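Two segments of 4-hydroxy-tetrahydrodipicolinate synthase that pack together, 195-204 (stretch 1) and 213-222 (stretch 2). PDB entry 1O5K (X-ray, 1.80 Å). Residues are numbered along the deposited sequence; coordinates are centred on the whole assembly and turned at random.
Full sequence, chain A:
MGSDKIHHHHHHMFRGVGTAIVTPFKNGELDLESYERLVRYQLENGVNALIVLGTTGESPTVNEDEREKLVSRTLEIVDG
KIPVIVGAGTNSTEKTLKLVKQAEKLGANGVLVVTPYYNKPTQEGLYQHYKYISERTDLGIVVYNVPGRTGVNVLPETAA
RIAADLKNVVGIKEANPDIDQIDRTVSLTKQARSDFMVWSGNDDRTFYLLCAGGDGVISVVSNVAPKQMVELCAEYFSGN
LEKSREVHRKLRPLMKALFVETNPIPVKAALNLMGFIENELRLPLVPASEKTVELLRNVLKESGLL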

# COMPACT_ATOMS: atom_id res chain seq x y z
N ASP A 195 -3.30 27.83 19.55
CA ASP A 195 -4.63 28.16 19.05
C ASP A 195 -4.88 27.63 17.62
O ASP A 195 -5.93 27.91 17.02
CB ASP A 195 -4.79 29.70 19.06
CG ASP A 195 -3.60 30.40 18.41
OD1 ASP A 195 -2.64 30.74 19.13
OD2 ASP A 195 -3.51 30.59 17.19
N PHE A 196 -3.90 26.90 17.07
CA PHE A 196 -4.01 26.37 15.71
C PHE A 196 -5.08 25.28 15.74
O PHE A 196 -5.09 24.44 16.63
CB PHE A 196 -2.70 25.81 15.22
CG PHE A 196 -2.63 25.59 13.72
CD1 PHE A 196 -2.42 26.67 12.87
CD2 PHE A 196 -2.75 24.32 13.14
CE1 PHE A 196 -2.34 26.48 11.47
CE2 PHE A 196 -2.62 24.13 11.78
CZ PHE A 196 -2.42 25.20 10.92
N MET A 197 -6.01 25.34 14.80
CA MET A 197 -7.16 24.45 14.77
C MET A 197 -6.86 23.23 13.94
O MET A 197 -6.23 23.32 12.88
CB MET A 197 -8.36 25.16 14.17
CG MET A 197 -8.74 26.45 14.93
SD MET A 197 -9.17 26.23 16.62
CE MET A 197 -10.63 25.50 16.46
N VAL A 198 -7.37 22.07 14.38
CA VAL A 198 -7.20 20.88 13.61
C VAL A 198 -8.57 20.19 13.57
O VAL A 198 -9.08 19.78 14.61
CB VAL A 198 -6.14 19.93 14.16
CG1 VAL A 198 -6.07 18.71 13.22
CG2 VAL A 198 -4.84 20.61 14.29
N TRP A 199 -9.19 20.17 12.39
CA TRP A 199 -10.48 19.53 12.17
C TRP A 199 -10.28 18.30 11.36
O TRP A 199 -9.41 18.25 10.42
CB TRP A 199 -11.45 20.45 11.43
CG TRP A 199 -11.73 21.80 12.08
CD1 TRP A 199 -12.57 22.06 13.11
CD2 TRP A 199 -11.08 23.04 11.76
NE1 TRP A 199 -12.54 23.39 13.42
CE2 TRP A 199 -11.66 24.03 12.58
CE3 TRP A 199 -10.15 23.43 10.79
CZ2 TRP A 199 -11.32 25.37 12.50
CZ3 TRP A 199 -9.81 24.76 10.69
CH2 TRP A 199 -10.35 25.72 11.57
N SER A 200 -11.04 17.25 11.68
CA SER A 200 -11.05 16.08 10.83
C SER A 200 -11.65 16.35 9.43
O SER A 200 -12.68 17.04 9.29
CB SER A 200 -11.90 14.93 11.47
OG SER A 200 -11.81 13.79 10.67
N GLY A 201 -11.04 15.76 8.42
CA GLY A 201 -11.54 15.74 7.07
C GLY A 201 -12.19 14.42 6.72
O GLY A 201 -12.61 14.22 5.59
N ASN A 202 -12.33 13.53 7.71
CA ASN A 202 -13.05 12.29 7.52
C ASN A 202 -14.05 12.09 8.62
O ASN A 202 -13.71 12.12 9.80
CB ASN A 202 -12.09 11.09 7.54
CG ASN A 202 -11.21 11.04 6.34
OD1 ASN A 202 -11.68 10.86 5.21
ND2 ASN A 202 -9.94 11.15 6.56
N ASP A 203 -15.31 11.96 8.26
CA ASP A 203 -16.33 11.76 9.30
C ASP A 203 -16.01 10.59 10.24
O ASP A 203 -16.17 10.68 11.45
CB ASP A 203 -17.68 11.53 8.67
CG ASP A 203 -18.22 12.80 8.07
OD1 ASP A 203 -18.33 13.79 8.81
OD2 ASP A 203 -18.49 12.90 6.90
N ASP A 204 -15.56 9.47 9.65
CA ASP A 204 -15.26 8.29 10.45
C ASP A 204 -13.93 8.38 11.22
O ASP A 204 -13.55 7.43 11.88
CB ASP A 204 -15.34 7.00 9.59
CG ASP A 204 -14.22 6.86 8.57
OD1 ASP A 204 -13.31 7.74 8.48
OD2 ASP A 204 -14.18 5.87 7.80
N GLY A 213 -7.08 15.39 20.51
CA GLY A 213 -7.16 16.75 21.00
C GLY A 213 -7.49 17.82 19.97
O GLY A 213 -7.20 19.00 20.19
N GLY A 214 -8.11 17.41 18.85
CA GLY A 214 -8.53 18.31 17.80
C GLY A 214 -9.85 18.99 18.08
O GLY A 214 -10.41 18.89 19.18
N ASP A 215 -10.33 19.69 17.06
CA ASP A 215 -11.36 20.70 17.21
C ASP A 215 -12.73 20.45 16.55
O ASP A 215 -13.62 21.29 16.63
CB ASP A 215 -10.80 22.05 16.77
CG ASP A 215 -9.62 22.41 17.58
OD1 ASP A 215 -8.48 22.30 17.10
OD2 ASP A 215 -9.75 22.66 18.78
N GLY A 216 -12.91 19.27 15.97
CA GLY A 216 -14.14 18.94 15.31
C GLY A 216 -13.93 18.34 13.95
O GLY A 216 -12.98 17.60 13.71
N VAL A 217 -14.84 18.67 13.05
CA VAL A 217 -14.91 18.04 11.75
C VAL A 217 -15.48 18.94 10.68
O VAL A 217 -16.38 19.72 10.93
CB VAL A 217 -15.72 16.71 11.77
CG1 VAL A 217 -17.14 16.95 12.33
CG2 VAL A 217 -15.77 16.00 10.39
N ILE A 218 -14.86 18.88 9.49
CA ILE A 218 -15.44 19.47 8.30
C ILE A 218 -16.03 18.25 7.55
O ILE A 218 -15.31 17.40 7.02
CB ILE A 218 -14.45 20.29 7.49
CG1 ILE A 218 -14.05 21.55 8.29
CG2 ILE A 218 -15.12 20.65 6.14
CD1 ILE A 218 -12.82 22.32 7.72
N SER A 219 -17.37 18.17 7.64
CA SER A 219 -18.13 16.94 7.46
C SER A 219 -18.86 16.83 6.15
O SER A 219 -19.42 17.78 5.65
CB SER A 219 -19.19 16.86 8.58
OG SER A 219 -19.96 15.67 8.51
N VAL A 220 -18.93 15.61 5.66
CA VAL A 220 -19.84 15.26 4.53
C VAL A 220 -21.19 14.75 5.11
O VAL A 220 -22.30 15.13 4.67
CB VAL A 220 -19.21 14.19 3.72
CG1 VAL A 220 -20.18 13.59 2.70
CG2 VAL A 220 -17.94 14.75 2.99
N VAL A 221 -21.10 13.87 6.09
CA VAL A 221 -22.27 13.27 6.72
C VAL A 221 -23.25 14.29 7.27
O VAL A 221 -24.46 14.04 7.28
CB VAL A 221 -21.87 12.27 7.89
CG1 VAL A 221 -23.11 11.72 8.52
CG2 VAL A 221 -21.03 11.08 7.38
N SER A 222 -22.76 15.41 7.81
CA SER A 222 -23.64 16.43 8.29
C SER A 222 -24.59 17.03 7.25
O SER A 222 -25.55 17.70 7.63
CB SER A 222 -22.87 17.57 8.96
OG SER A 222 -21.96 18.21 8.06
O HOH W 1 -15.35 15.10 5.41

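The two stretches run in roughly the same direction, their end-to-end vectors 32° apart, and bury 589 Å² between them. Backbone bonds hold the middle, and one aspartate from each stretch ties down an end.

Asp-195 makes no contact, and Phe-196 barely touches the other stretch. Contact proper begins at Met-197, whose side chain starts sideways but curls back through three m rotamers until its CE lies 3.4 Å from CG of Asp-215. The methyl end of the thioether chain packs against the carboxylate, while the carboxylate keeps its hydrogen bonds.

Val-198 is gripped at both backbone polar atoms by one residue. Its N donates to OD1 of Asp-215 (2.9 Å), and its O accepts from N of Asp-215 (2.8 Å). With chi1 in the m well, the carboxylate accepts the Val-198 amide while the backbone amide of the same aspartate donates to the Val-198 carbonyl; its carboxylate oxygens also find partners elsewhere in the structure. Close packing sets a rule for the preceding position: a CB on Gly-214 would sit 2.9 Å from O of Val-198, a clash.

The large side chain of Trp-199 packs against stretch 2 without bonding to it, its NE1 being satisfied elsewhere in the structure. Its CD1 lies 3.8 Å from O of Asp-215, and CE3 meets CD1 of Ile-218 at 4.2 Å, an apolar pair in a buried setting. Gly-216, alongside, has phi/psi of 132/-145, where a side chain would jam against the preceding carbonyl, so glycine suits this first residue of the strand.

Ser-200 forms the single beta bridge, opposite Val-217, with their CA atoms 4.4 Å apart. Its N donates to O of Gly-216 (2.8 Å) and its O accepts from N of Ile-218 (2.9 Å), so the bonds straddle Val-217. The serine hydroxyl turns back on its own stretch, OG donating to O of Asn-202 at 2.7 Å, which braces the bend that follows.

Beyond the bridge, a water donates to O of Gly-201 (2.9 Å) and to O of Ile-218 (2.8 Å), linking two acceptors that could not bond each other. Asn-202 points away and contributes little.

Asp-203 points toward stretch 2 and closes the contact. Its OD1 accepts from OG of Ser-219 at 2.5 Å, while OD2 takes both N of Val-220 (3.0 Å) and N of Val-221 (2.9 Å), gathering amides where the chain leaves the strand. Ser-219 OG in turn accepts from N of Ser-222 (2.9 Å), making the hydroxyl a relay. Asp-204 turns away, outside the contact.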